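PDB 6G1B: hydrogen peroxide-inducible genes activator from Corynebacterium glutamicum, which probably senses hydrogen peroxide and, as a LysR-type transcriptional regulator, switches on genes of the bacterial peroxide response. Local coordinates for residues 153-158 / 281-286; 163-168 / 286-291; 190-195 / 210-215; 202-207 / 233-238. The protein carries 1 engineered substitution. All coordinates share one frame; numbering follows the deposited sequence.

Contact 1 of 4, residues 153-158 / 281-286; sequences VAMMAL and RRIGLV
Ala154 and Val286 open a ladder of backbone hydrogen bonds between two antiparallel strands. Val286 N gives its proton to Ala154 O at 2.7 Å, and Ala154 N returns the bond to Val286 O. Two residues along, Met156 and Gly284 form the next hydrogen-bonded pair, with Gly284 N 2.8 Å from Met156 O. At the far end Leu158 N reaches Arg282 O at 2.8 Å, and a water links Leu158 O to Arg282 N, donating to the first and accepting from the second. The charged end of Arg282 turns off to a salt bridge with Asp172.

Side chains alternate between the two faces. On one, Leu158 lies over the bare backbone of Gly284, its CG 3.7 Å from Gly284 CA, while CD2 slides past Val286. Met156 CG, folded between its own N and carbonyl carbon (chi1 58°), is modelled 3.3 Å from Val286 CG1, closer than usual; with the Val286 side chain eclipsed, the exact distance is doubtful. On the other face the fully extended Met155 brings CE to 3.8 Å from Ile283 CG2. Leu285 CD2 also meets Val153 CG2 at 3.7 Å. Leu304 of helix 294-317 packs on Met155 and Leu285. Strand 153-158 also pairs in parallel with strand 101-107, so 278-288 is the antiparallel member beside a parallel core, consistent with the type 2 periplasmic-binding-protein fold of LysR effector domains.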
loop_
_atom_site.group_PDB
_atom_site.type_symbol
_atom_site.label_atom_id
_atom_site.label_comp_id
_atom_site.label_asym_id
_atom_site.label_seq_id
_atom_site.Cartn_x
_atom_site.Cartn_y
_atom_site.Cartn_z
ATOM N N VAL A 153 -1.134 -29.850 6.766
ATOM C CA VAL A 153 -1.864 -30.633 7.728
ATOM C C VAL A 153 -2.785 -29.715 8.553
ATOM O O VAL A 153 -2.496 -28.537 8.739
ATOM C CB VAL A 153 -0.881 -31.421 8.618
ATOM C CG1 VAL A 153 -0.019 -30.504 9.477
ATOM C CG2 VAL A 153 -1.641 -32.449 9.432
ATOM N N ALA A 154 -3.917 -30.254 8.982
ATOM C CA ALA A 154 -4.911 -29.501 9.747
ATOM C C ALA A 154 -5.202 -30.237 11.050
ATOM O O ALA A 154 -5.463 -31.436 11.042
ATOM C CB ALA A 154 -6.189 -29.356 8.936
ATOM N N MET A 155 -5.167 -29.511 12.161
ATOM C CA MET A 155 -5.500 -30.053 13.467
ATOM C C MET A 155 -6.945 -29.646 13.720
ATOM O O MET A 155 -7.249 -28.474 13.777
ATOM C CB MET A 155 -4.566 -29.498 14.532
ATOM C CG MET A 155 -4.828 -29.986 15.928
ATOM S SD MET A 155 -3.686 -29.180 17.059
ATOM C CE MET A 155 -4.132 -29.956 18.616
ATOM N N MET A 156 -7.822 -30.631 13.877
ATOM C CA MET A 156 -9.257 -30.392 13.928
ATOM C C MET A 156 -10.019 -31.558 14.572
ATOM O O MET A 156 -9.428 -32.572 14.922
ATOM C CB MET A 156 -9.747 -30.138 12.502
ATOM C CG MET A 156 -9.453 -31.285 11.535
ATOM S SD MET A 156 -10.007 -30.972 9.847
ATOM C CE MET A 156 -11.714 -31.410 10.082
ATOM N N ALA A 157 -11.328 -31.398 14.734
ATOM C CA ALA A 157 -12.192 -32.468 15.288
ATOM C C ALA A 157 -12.427 -33.563 14.254
ATOM O O ALA A 157 -12.676 -33.286 13.083
ATOM C CB ALA A 157 -13.528 -31.899 15.750
ATOM N N LEU A 158 -12.290 -34.795 14.670
ATOM C CA LEU A 158 -12.585 -35.955 13.833
ATOM C C LEU A 158 -13.974 -36.454 14.183
ATOM O O LEU A 158 -14.432 -36.276 15.317
ATOM C CB LEU A 158 -11.579 -37.085 14.069
ATOM C CG LEU A 158 -10.109 -36.689 13.989
ATOM C CD1 LEU A 158 -9.273 -37.947 14.128
ATOM C CD2 LEU A 158 -9.771 -35.927 12.706
ATOM N N ARG A 281 -14.413 -34.349 22.765
ATOM C CA ARG A 281 -14.187 -34.207 21.318
ATOM C C ARG A 281 -12.922 -34.956 20.953
ATOM O O ARG A 281 -12.008 -35.006 21.754
ATOM C CB ARG A 281 -14.065 -32.746 20.882
ATOM C CG ARG A 281 -12.834 -32.012 21.428
ATOM C CD ARG A 281 -12.845 -30.564 20.964
ATOM N NE ARG A 281 -11.774 -29.770 21.516
ATOM C CZ ARG A 281 -11.585 -28.474 21.247
ATOM N NH1 ARG A 281 -12.400 -27.832 20.422
ATOM N NH2 ARG A 281 -10.586 -27.813 21.821
ATOM N N ARG A 282 -12.916 -35.553 19.771
ATOM C CA ARG A 282 -11.765 -36.289 19.274
ATOM C C ARG A 282 -10.969 -35.332 18.379
ATOM O O ARG A 282 -11.436 -34.933 17.326
ATOM C CB ARG A 282 -12.218 -37.545 18.515
ATOM C CG ARG A 282 -11.165 -38.265 17.655
ATOM C CD ARG A 282 -10.034 -38.889 18.436
ATOM N NE ARG A 282 -10.457 -39.834 19.462
ATOM C CZ ARG A 282 -10.416 -41.165 19.391
ATOM N NH1 ARG A 282 -10.017 -41.815 18.300
ATOM N NH2 ARG A 282 -10.808 -41.868 20.448
ATOM N N ILE A 283 -9.795 -34.917 18.834
ATOM C CA ILE A 283 -8.922 -34.051 18.051
ATOM C C ILE A 283 -7.965 -34.927 17.255
ATOM O O ILE A 283 -7.470 -35.931 17.759
ATOM C CB ILE A 283 -8.155 -33.053 18.953
ATOM C CG1 ILE A 283 -9.128 -32.075 19.608
ATOM C CG2 ILE A 283 -7.110 -32.248 18.159
ATOM C CD1 ILE A 283 -10.006 -31.281 18.676
ATOM N N GLY A 284 -7.731 -34.551 16.005
ATOM C CA GLY A 284 -6.846 -35.288 15.096
ATOM C C GLY A 284 -6.077 -34.412 14.120
ATOM O O GLY A 284 -6.347 -33.234 13.976
ATOM N N LEU A 285 -5.107 -34.992 13.449
ATOM C CA LEU A 285 -4.390 -34.317 12.356
ATOM C C LEU A 285 -4.942 -34.868 11.049
ATOM O O LEU A 285 -5.030 -36.087 10.909
ATOM C CB LEU A 285 -2.924 -34.605 12.438
ATOM C CG LEU A 285 -1.999 -33.783 13.279
ATOM C CD1 LEU A 285 -0.573 -34.161 12.837
ATOM C CD2 LEU A 285 -2.236 -32.291 13.098
ATOM N N VAL A 286 -5.350 -34.011 10.118
ATOM C CA VAL A 286 -5.809 -34.490 8.823
ATOM C C VAL A 286 -4.911 -33.995 7.685
ATOM O O VAL A 286 -4.532 -32.828 7.639
ATOM C CB VAL A 286 -7.357 -34.393 8.596
ATOM C CG1 VAL A 286 -8.073 -33.753 9.751
ATOM C CG2 VAL A 286 -7.757 -33.822 7.265
HETATM O O HOH W 1 -14.946 -34.955 18.147
#

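Contact 2 of 4, residues 163-168 / 286-291. With 1PS (3-pyridinium-1-ylpropane-1-sulfonate), chain E; PEO (hydrogen peroxide), chain H.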
loop_
_atom_site.group_PDB
_atom_site.type_symbol
_atom_site.label_atom_id
_atom_site.label_comp_id
_atom_site.label_asym_id
_atom_site.label_seq_id
_atom_site.Cartn_x
_atom_site.Cartn_y
_atom_site.Cartn_z
ATOM N N PRO A 163 -13.167 -36.006 1.690
ATOM C CA PRO A 163 -12.611 -36.883 0.644
ATOM C C PRO A 163 -11.116 -36.712 0.394
ATOM O O PRO A 163 -10.637 -35.572 0.276
ATOM C CB PRO A 163 -13.388 -36.456 -0.599
ATOM C CG PRO A 163 -14.739 -36.060 -0.057
ATOM C CD PRO A 163 -14.416 -35.348 1.234
ATOM N N GLY A 164 -10.395 -37.837 0.321
ATOM C CA GLY A 164 -9.000 -37.865 -0.078
ATOM C C GLY A 164 -8.013 -37.520 1.012
ATOM O O GLY A 164 -6.851 -37.278 0.744
ATOM N N MET A 165 -8.479 -37.516 2.257
ATOM C CA MET A 165 -7.686 -37.150 3.412
ATOM C C MET A 165 -7.481 -38.361 4.300
ATOM O O MET A 165 -8.285 -39.279 4.310
ATOM C CB MET A 165 -8.391 -36.065 4.235
ATOM C CG MET A 165 -8.758 -34.796 3.499
ATOM S SD MET A 165 -7.313 -34.010 2.740
ATOM C CE MET A 165 -8.070 -32.590 1.948
ATOM N N LYS A 166 -6.379 -38.340 5.036
ATOM C CA LYS A 166 -6.041 -39.342 6.035
ATOM C C LYS A 166 -6.059 -38.668 7.383
ATOM O O LYS A 166 -5.843 -37.467 7.465
ATOM C CB LYS A 166 -4.656 -39.933 5.801
ATOM C CG LYS A 166 -4.420 -40.518 4.416
ATOM C CD LYS A 166 -4.499 -42.029 4.419
ATOM C CE LYS A 166 -3.281 -42.642 5.092
ATOM N NZ LYS A 166 -3.279 -44.123 4.930
ATOM N N GLU A 167 -6.321 -39.439 8.441
ATOM C CA GLU A 167 -6.460 -38.892 9.781
ATOM C C GLU A 167 -5.498 -39.557 10.726
ATOM O O GLU A 167 -5.318 -40.762 10.668
ATOM C CB GLU A 167 -7.895 -39.066 10.277
ATOM C CG GLU A 167 -8.926 -38.368 9.385
ATOM C CD GLU A 167 -10.369 -38.574 9.852
ATOM O OE1 GLU A 167 -10.629 -39.454 10.697
ATOM O OE2 GLU A 167 -11.266 -37.855 9.383
ATOM N N ILE A 168 -4.857 -38.765 11.574
ATOM C CA ILE A 168 -4.095 -39.292 12.679
ATOM C C ILE A 168 -4.812 -38.827 13.947
ATOM O O ILE A 168 -4.886 -37.624 14.190
ATOM C CB ILE A 168 -2.623 -38.801 12.702
ATOM C CG1 ILE A 168 -1.877 -39.186 11.405
ATOM C CG2 ILE A 168 -1.911 -39.391 13.918
ATOM C CD1 ILE A 168 -0.636 -38.375 11.117
ATOM N N VAL A 286 -5.350 -34.011 10.118
ATOM C CA VAL A 286 -5.809 -34.490 8.823
ATOM C C VAL A 286 -4.911 -33.995 7.685
ATOM O O VAL A 286 -4.532 -32.828 7.639
ATOM C CB VAL A 286 -7.357 -34.393 8.596
ATOM C CG1 VAL A 286 -8.073 -33.753 9.751
ATOM C CG2 VAL A 286 -7.757 -33.822 7.265
ATOM N N TYR A 287 -4.560 -34.890 6.771
ATOM C CA TYR A 287 -3.652 -34.524 5.670
ATOM C C TYR A 287 -4.066 -35.196 4.367
ATOM O O TYR A 287 -4.893 -36.094 4.386
ATOM C CB TYR A 287 -2.210 -34.820 6.064
ATOM C CG TYR A 287 -1.869 -36.286 6.190
ATOM C CD1 TYR A 287 -2.021 -36.966 7.402
ATOM C CD2 TYR A 287 -1.361 -36.990 5.100
ATOM C CE1 TYR A 287 -1.680 -38.306 7.518
ATOM C CE2 TYR A 287 -1.007 -38.327 5.194
ATOM C CZ TYR A 287 -1.183 -38.991 6.392
ATOM O OH TYR A 287 -0.840 -40.319 6.441
ATOM N N ARG A 288 -3.523 -34.733 3.247
ATOM C CA ARG A 288 -3.871 -35.281 1.919
ATOM C C ARG A 288 -3.236 -36.650 1.731
ATOM O O ARG A 288 -2.017 -36.800 1.913
ATOM C CB ARG A 288 -3.394 -34.339 0.807
ATOM C CG ARG A 288 -3.899 -32.902 0.816
ATOM C CD ARG A 288 -3.290 -32.110 -0.368
ATOM N NE ARG A 288 -1.858 -31.905 -0.161
ATOM C CZ ARG A 288 -1.305 -31.002 0.641
ATOM N NH1 ARG A 288 -2.037 -30.104 1.321
ATOM N NH2 ARG A 288 0.009 -30.996 0.767
ATOM N N SER A 289 -4.029 -37.651 1.337
ATOM C CA SER A 289 -3.497 -38.985 0.883
ATOM C C SER A 289 -2.338 -38.949 -0.107
ATOM O O SER A 289 -1.495 -39.839 -0.106
ATOM C CB SER A 289 -4.579 -39.781 0.166
ATOM O OG SER A 289 -5.468 -40.199 1.122
ATOM N N SER A 290 -2.325 -37.924 -0.948
ATOM C CA SER A 290 -1.268 -37.750 -1.928
ATOM C C SER A 290 0.100 -37.353 -1.345
ATOM O O SER A 290 1.086 -37.412 -2.074
ATOM C CB SER A 290 -1.730 -36.716 -2.959
ATOM O OG SER A 290 -2.320 -35.594 -2.309
ATOM N N SER A 291 0.157 -36.941 -0.074
ATOM C CA SER A 291 1.428 -36.580 0.582
ATOM C C SER A 291 2.325 -37.777 0.856
ATOM O O SER A 291 1.860 -38.832 1.289
ATOM C CB SER A 291 1.168 -35.870 1.916
ATOM O OG SER A 291 2.349 -35.245 2.405
HETATM N N1 1PS E . 1.815 -41.690 -0.172
HETATM C C1 1PS E . 1.394 -40.971 -1.247
HETATM C C2 1PS E . 2.285 -40.628 -2.251
HETATM C C3 1PS E . 3.123 -42.056 -0.090
HETATM C C4 1PS E . 4.015 -41.711 -1.097
HETATM C C5 1PS E . 3.586 -41.000 -2.165
HETATM C C6 1PS E . 0.897 -42.036 0.907
HETATM C C7 1PS E . -0.234 -42.964 0.470
HETATM C C8 1PS E . -1.393 -42.836 1.458
HETATM S S1 1PS E . -2.390 -44.347 1.419
HETATM O O1 1PS E . -3.633 -44.178 2.257
HETATM O O2 1PS E . -1.589 -45.530 1.898
HETATM O O3 1PS E . -2.712 -44.741 -0.000
HETATM O O1 PEO H . -2.953 -42.304 9.001
HETATM O O2 PEO H . -1.523 -42.020 8.735
HETATM O O HOH W 2 -5.393 -36.275 -1.420
#
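Gly164 O takes three donors: Ser289 N at 2.9 Å, Ser289 OG through a weak bond at 3.3 Å, and a water at 2.8 Å that also bonds Ser290 OG. Next along the antiparallel strands, Lys166 and Tyr287 satisfy each other's backbone, Lys166 N to Tyr287 O at 2.8 Å and Tyr287 N to Lys166 O at 3.0 Å. Their side chains run the same way, with Lys166 CB over one face of the phenol ring in a CH-pi contact, CB 3.9 Å from the ring centroid. Bent at chi2 and chi3, the lysine then carries NZ to a sulfonate oxygen of the bound 1PS, 2.7 Å from its O1. O2 of a hydrogen peroxide that probably came from the crystallisation liquor lies at the ring edge, in plane, 2.9 Å from Tyr287 OH.

Glu167 OE2 bonds Ser160 OG; Arg288 donates through NH1 to the carbonyls of Leu146 and Ile151, and through NH2 forms a salt bridge with an acidic side chain of a neighbouring subunit. After the last pair the chain leaves the sheet in a type I turn, Arg288 to Ser291, and with Lys166 this serine-rich turn lines the site where 1PS is bound.

Contact 3 of 4, residues 190-195 / 210-215; sequences DLELSA and LHDQIV
Leu193, first residue of a short 3-10 segment, and Asp212, just beyond strand 209-211, approach to 7.4 Å between their CA atoms, and no hydrogen bond crosses between the two segments. The motif on the strand side is an Asx turn, in which Asp212 OD1 accepts from Ile214 N; Asp212 N also bonds Val215 O across the reversal. The reversal lies between Cys209 and Cys218, which are joined by a disulfide.

Leu193 carries the contact from the other side. Its CG lies beside its own N and anti to the carbonyl carbon (chi1 -82°), which sends CD1 to the turn and CD2 to Leu210. CD1 enters among polar atoms as well as apolar ones, 3.7 Å from Asp212 N and 3.8 Å from Asp212 OD2, with Val215 CG1 at 4.0 Å. The other methyl, CD2, meets Leu210 CD2 at 3.9 Å, and Leu210 in turn rests on Ala279, so the 3-10 segment is linked through Leu210 to strand 278-288.

Two backbone N-H groups fix the carboxylate that the leucine packs against. Asp212 OD1 accepts twice, from Ile214 N, which comes in 33° out of the carboxylate plane, and from Val215 N at 2.8 Å, nearly along the C-O axis.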
loop_
_atom_site.group_PDB
_atom_site.type_symbol
_atom_site.label_atom_id
_atom_site.label_comp_id
_atom_site.label_asym_id
_atom_site.label_seq_id
_atom_site.Cartn_x
_atom_site.Cartn_y
_atom_site.Cartn_z
ATOM N N ASP A 190 -22.012 -34.281 39.216
ATOM C CA ASP A 190 -22.777 -35.497 38.910
ATOM C C ASP A 190 -23.947 -35.283 37.933
ATOM O O ASP A 190 -24.920 -36.014 37.982
ATOM C CB ASP A 190 -23.311 -36.105 40.221
ATOM C CG ASP A 190 -24.257 -35.165 40.961
ATOM O OD1 ASP A 190 -24.459 -33.995 40.528
ATOM O OD2 ASP A 190 -24.780 -35.600 42.009
ATOM N N LEU A 191 -23.846 -34.301 37.050
ATOM C CA LEU A 191 -24.947 -33.958 36.164
ATOM C C LEU A 191 -25.190 -35.073 35.151
ATOM O O LEU A 191 -24.242 -35.751 34.694
ATOM C CB LEU A 191 -24.663 -32.659 35.390
ATOM C CG LEU A 191 -24.494 -31.386 36.201
ATOM C CD1 LEU A 191 -24.153 -30.220 35.286
ATOM C CD2 LEU A 191 -25.724 -31.085 37.024
ATOM N N GLU A 192 -26.461 -35.247 34.815
ATOM C CA GLU A 192 -26.891 -36.151 33.755
ATOM C C GLU A 192 -27.179 -35.355 32.512
ATOM O O GLU A 192 -27.265 -34.142 32.574
ATOM C CB GLU A 192 -28.150 -36.935 34.193
ATOM C CG GLU A 192 -27.877 -37.990 35.253
ATOM C CD GLU A 192 -26.818 -39.003 34.829
ATOM O OE1 GLU A 192 -26.519 -39.173 33.613
ATOM O OE2 GLU A 192 -26.261 -39.628 35.744
ATOM N N LEU A 193 -27.346 -36.027 31.377
ATOM C CA LEU A 193 -27.673 -35.321 30.130
ATOM C C LEU A 193 -28.973 -34.538 30.209
ATOM O O LEU A 193 -29.071 -33.446 29.652
ATOM C CB LEU A 193 -27.721 -36.266 28.921
ATOM C CG LEU A 193 -26.388 -36.608 28.273
ATOM C CD1 LEU A 193 -26.675 -37.385 26.997
ATOM C CD2 LEU A 193 -25.589 -35.347 27.960
ATOM N N SER A 194 -29.953 -35.053 30.929
ATOM C CA SER A 194 -31.174 -34.284 31.197
ATOM C C SER A 194 -30.953 -32.869 31.758
ATOM O O SER A 194 -31.816 -32.002 31.571
ATOM C CB SER A 194 -32.081 -35.040 32.163
ATOM O OG SER A 194 -31.465 -35.155 33.432
ATOM N N ALA A 195 -29.843 -32.642 32.461
ATOM C CA ALA A 195 -29.514 -31.318 32.985
ATOM C C ALA A 195 -29.407 -30.231 31.889
ATOM O O ALA A 195 -29.560 -29.046 32.189
ATOM C CB ALA A 195 -28.228 -31.374 33.799
ATOM N N LEU A 210 -21.695 -35.400 22.852
ATOM C CA LEU A 210 -22.421 -35.679 24.096
ATOM C C LEU A 210 -23.310 -36.894 23.950
ATOM O O LEU A 210 -24.144 -36.925 23.074
ATOM C CB LEU A 210 -23.273 -34.482 24.539
ATOM C CG LEU A 210 -22.513 -33.516 25.460
ATOM C CD1 LEU A 210 -21.457 -32.772 24.650
ATOM C CD2 LEU A 210 -23.479 -32.589 26.158
ATOM N N HIS A 211 -23.116 -37.877 24.821
ATOM C CA HIS A 211 -23.985 -39.057 24.895
ATOM C C HIS A 211 -23.782 -39.780 26.231
ATOM O O HIS A 211 -22.782 -39.575 26.931
ATOM C CB HIS A 211 -23.743 -40.033 23.724
ATOM C CG HIS A 211 -22.348 -40.577 23.676
ATOM N ND1 HIS A 211 -21.979 -41.763 24.265
ATOM C CD2 HIS A 211 -21.221 -40.062 23.136
ATOM C CE1 HIS A 211 -20.686 -41.965 24.079
ATOM N NE2 HIS A 211 -20.202 -40.943 23.397
ATOM N N ASP A 212 -24.784 -40.569 26.588
ATOM C CA ASP A 212 -24.704 -41.577 27.646
ATOM C C ASP A 212 -25.256 -42.881 27.048
ATOM O O ASP A 212 -25.512 -42.934 25.838
ATOM C CB ASP A 212 -25.465 -41.127 28.918
ATOM C CG ASP A 212 -26.959 -40.921 28.703
ATOM O OD1 ASP A 212 -27.553 -41.550 27.813
ATOM O OD2 ASP A 212 -27.552 -40.120 29.453
ATOM N N GLN A 213 -25.484 -43.902 27.880
ATOM C CA GLN A 213 -25.875 -45.242 27.396
ATOM C C GLN A 213 -27.279 -45.321 26.751
ATOM O O GLN A 213 -27.575 -46.279 26.046
ATOM C CB GLN A 213 -25.768 -46.281 28.521
ATOM C CG GLN A 213 -24.352 -46.500 29.068
ATOM C CD GLN A 213 -24.019 -45.639 30.299
ATOM O OE1 GLN A 213 -23.788 -44.429 30.195
ATOM N NE2 GLN A 213 -23.985 -46.272 31.469
ATOM N N ILE A 214 -28.119 -44.317 26.991
ATOM C CA ILE A 214 -29.506 -44.275 26.507
ATOM C C ILE A 214 -29.754 -43.227 25.401
ATOM O O ILE A 214 -30.471 -43.511 24.444
ATOM C CB ILE A 214 -30.453 -44.010 27.703
ATOM C CG1 ILE A 214 -30.298 -45.136 28.743
ATOM C CG2 ILE A 214 -31.913 -43.868 27.259
ATOM C CD1 ILE A 214 -30.742 -44.752 30.139
ATOM N N VAL A 215 -29.185 -42.026 25.549
ATOM C CA VAL A 215 -29.413 -40.887 24.645
ATOM C C VAL A 215 -28.110 -40.539 23.905
ATOM O O VAL A 215 -27.061 -40.433 24.524
ATOM C CB VAL A 215 -29.945 -39.661 25.441
ATOM C CG1 VAL A 215 -29.784 -38.351 24.674
ATOM C CG2 VAL A 215 -31.404 -39.864 25.831
#

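Contact 4 of 4, residues 202-207 / 233-238; sequences LLLDDG and TRASSL
Leu204 meets the 233-238 chain with the two methyls of its forked end, each taking a different part of it. With CG anti to the carbonyl carbon (chi1 -64°) and CD1 continuing the extended chain (chi2 180°), CD2 is directed at the backbone of Ala235, 3.2 Å from its O and 4.0 Å from its CB. CD1 bears on the start of helix 238-246, 3.5 Å from Leu238 N and 3.9 Å from Leu238 CB. Ala235 CB points back toward the leucine, whereas Ser236 and Ser237, between these two footholds, turn their CB atoms away from it. Leu202 makes a looser second contact: its CD1 comes no nearer than 4.4 Å to Arg234 CA.

The two serines turned away have work on their other side. Ser237 is the N-cap of helix 238-246, its OG accepting from Thr239 N. Ser236 OG hydrogen-bonds an acidic side chain of a neighbouring subunit. Separately, the backbone of Arg234 pairs in a parallel beta ladder with a strand of that subunit, carrying the sheet across the interface. Val241 of the same helix touches Leu202, Leu204 and Ala235.

No hydrogen bond joins the two segments. Their hold is dispersive, methyl against backbone and methyl against methyl, while the serine hydroxyls and the Arg234 backbone are engaged in the helix cap and the subunit interface.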
loop_
_atom_site.group_PDB
_atom_site.type_symbol
_atom_site.label_atom_id
_atom_site.label_comp_id
_atom_site.label_asym_id
_atom_site.label_seq_id
_atom_site.Cartn_x
_atom_site.Cartn_y
_atom_site.Cartn_z
ATOM N N LEU A 202 -25.559 -21.969 25.015
ATOM C CA LEU A 202 -25.034 -21.397 23.793
ATOM C C LEU A 202 -23.815 -22.215 23.491
ATOM O O LEU A 202 -22.850 -22.160 24.235
ATOM C CB LEU A 202 -24.730 -19.901 23.939
ATOM C CG LEU A 202 -24.215 -19.140 22.710
ATOM C CD1 LEU A 202 -24.966 -19.458 21.412
ATOM C CD2 LEU A 202 -24.224 -17.639 22.982
ATOM N N LEU A 203 -23.856 -22.978 22.407
ATOM C CA LEU A 203 -22.762 -23.867 22.039
ATOM C C LEU A 203 -22.063 -23.357 20.806
ATOM O O LEU A 203 -22.681 -22.728 19.979
ATOM C CB LEU A 203 -23.306 -25.261 21.766
ATOM C CG LEU A 203 -23.943 -25.972 22.965
ATOM C CD1 LEU A 203 -24.516 -27.306 22.514
ATOM C CD2 LEU A 203 -22.939 -26.159 24.106
ATOM N N LEU A 204 -20.777 -23.646 20.698
ATOM C CA LEU A 204 -19.979 -23.407 19.514
ATOM C C LEU A 204 -19.820 -24.680 18.713
ATOM O O LEU A 204 -19.948 -25.786 19.254
ATOM C CB LEU A 204 -18.585 -22.969 19.948
ATOM C CG LEU A 204 -18.521 -21.639 20.699
ATOM C CD1 LEU A 204 -17.083 -21.344 21.070
ATOM C CD2 LEU A 204 -19.091 -20.494 19.862
ATOM N N ASP A 205 -19.524 -24.522 17.425
ATOM C CA ASP A 205 -19.202 -25.648 16.568
ATOM C C ASP A 205 -17.718 -26.056 16.780
ATOM O O ASP A 205 -16.855 -25.797 15.944
ATOM C CB ASP A 205 -19.543 -25.348 15.113
ATOM C CG ASP A 205 -19.285 -26.544 14.191
ATOM O OD1 ASP A 205 -19.514 -27.704 14.612
ATOM O OD2 ASP A 205 -18.819 -26.335 13.041
ATOM N N ASP A 206 -17.488 -26.766 17.894
ATOM C CA ASP A 206 -16.184 -27.087 18.445
ATOM C C ASP A 206 -15.909 -28.602 18.547
ATOM O O ASP A 206 -14.956 -29.029 19.222
ATOM C CB ASP A 206 -16.046 -26.425 19.830
ATOM C CG ASP A 206 -17.129 -26.868 20.841
ATOM O OD1 ASP A 206 -17.824 -27.914 20.629
ATOM O OD2 ASP A 206 -17.267 -26.144 21.865
ATOM N N GLY A 207 -16.748 -29.397 17.892
ATOM C CA GLY A 207 -16.580 -30.826 17.868
ATOM C C GLY A 207 -17.110 -31.572 19.079
ATOM O O GLY A 207 -16.869 -32.759 19.199
ATOM N N THR A 233 -28.336 -16.060 18.540
ATOM C CA THR A 233 -28.555 -17.232 17.691
ATOM C C THR A 233 -27.333 -18.130 17.545
ATOM O O THR A 233 -27.457 -19.331 17.705
ATOM C CB THR A 233 -28.959 -16.789 16.265
ATOM O OG1 THR A 233 -30.017 -15.836 16.345
ATOM C CG2 THR A 233 -29.366 -17.984 15.403
ATOM N N ARG A 234 -26.173 -17.543 17.254
ATOM C CA ARG A 234 -24.935 -18.293 17.123
ATOM C C ARG A 234 -23.710 -17.377 17.186
ATOM O O ARG A 234 -23.695 -16.278 16.636
ATOM C CB ARG A 234 -24.885 -19.164 15.841
ATOM C CG ARG A 234 -24.991 -18.473 14.502
ATOM C CD ARG A 234 -24.661 -19.469 13.383
ATOM N NE ARG A 234 -25.287 -19.106 12.103
ATOM C CZ ARG A 234 -24.680 -18.528 11.061
ATOM N NH1 ARG A 234 -23.379 -18.199 11.089
ATOM N NH2 ARG A 234 -25.399 -18.278 9.972
ATOM N N ALA A 235 -22.685 -17.859 17.888
ATOM C CA ALA A 235 -21.409 -17.216 18.032
ATOM C C ALA A 235 -20.354 -18.067 17.349
ATOM O O ALA A 235 -20.472 -19.252 17.260
ATOM C CB ALA A 235 -21.116 -17.083 19.518
ATOM N N SER A 236 -19.304 -17.455 16.837
ATOM C CA SER A 236 -18.125 -18.204 16.371
ATOM C C SER A 236 -16.988 -18.162 17.379
ATOM O O SER A 236 -16.038 -18.913 17.249
ATOM C CB SER A 236 -17.652 -17.656 15.020
ATOM O OG SER A 236 -16.989 -16.396 15.141
ATOM N N SER A 237 -17.079 -17.278 18.376
ATOM C CA SER A 237 -16.055 -17.101 19.363
ATOM C C SER A 237 -16.565 -17.424 20.778
ATOM O O SER A 237 -17.643 -17.006 21.193
ATOM C CB SER A 237 -15.595 -15.662 19.320
ATOM O OG SER A 237 -14.642 -15.451 20.334
ATOM N N LEU A 238 -15.736 -18.148 21.519
ATOM C CA LEU A 238 -15.952 -18.410 22.933
ATOM C C LEU A 238 -16.040 -17.138 23.786
ATOM O O LEU A 238 -16.723 -17.137 24.813
ATOM C CB LEU A 238 -14.822 -19.313 23.461
ATOM C CG LEU A 238 -15.013 -19.935 24.840
ATOM C CD1 LEU A 238 -16.351 -20.670 24.927
ATOM C CD2 LEU A 238 -13.880 -20.914 25.113
#

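Contacts 1 and 2 share Val286 and use strand 278-288 in succession: strand 153-158 flanks one edge, strand 165-180 the other, and a probable hydrogen bond from Leu285 N to Ile168 O, 2.7 Å, joins them. The sulfonate ligand touches contact 2; from the Val286 side chain it is about 12 Å away. Contact 4 meets contact 1 through Arg281 NH1 and Asp206 O, 3.1 Å apart. Contact 3 stands off, its centre about 25 Å from that of contact 1 and 34 Å from that of contact 2, yet strand 209-211 pairs with 278-288 in the same sheet. Along the chain, the segments of contacts 3 and 4 alternate.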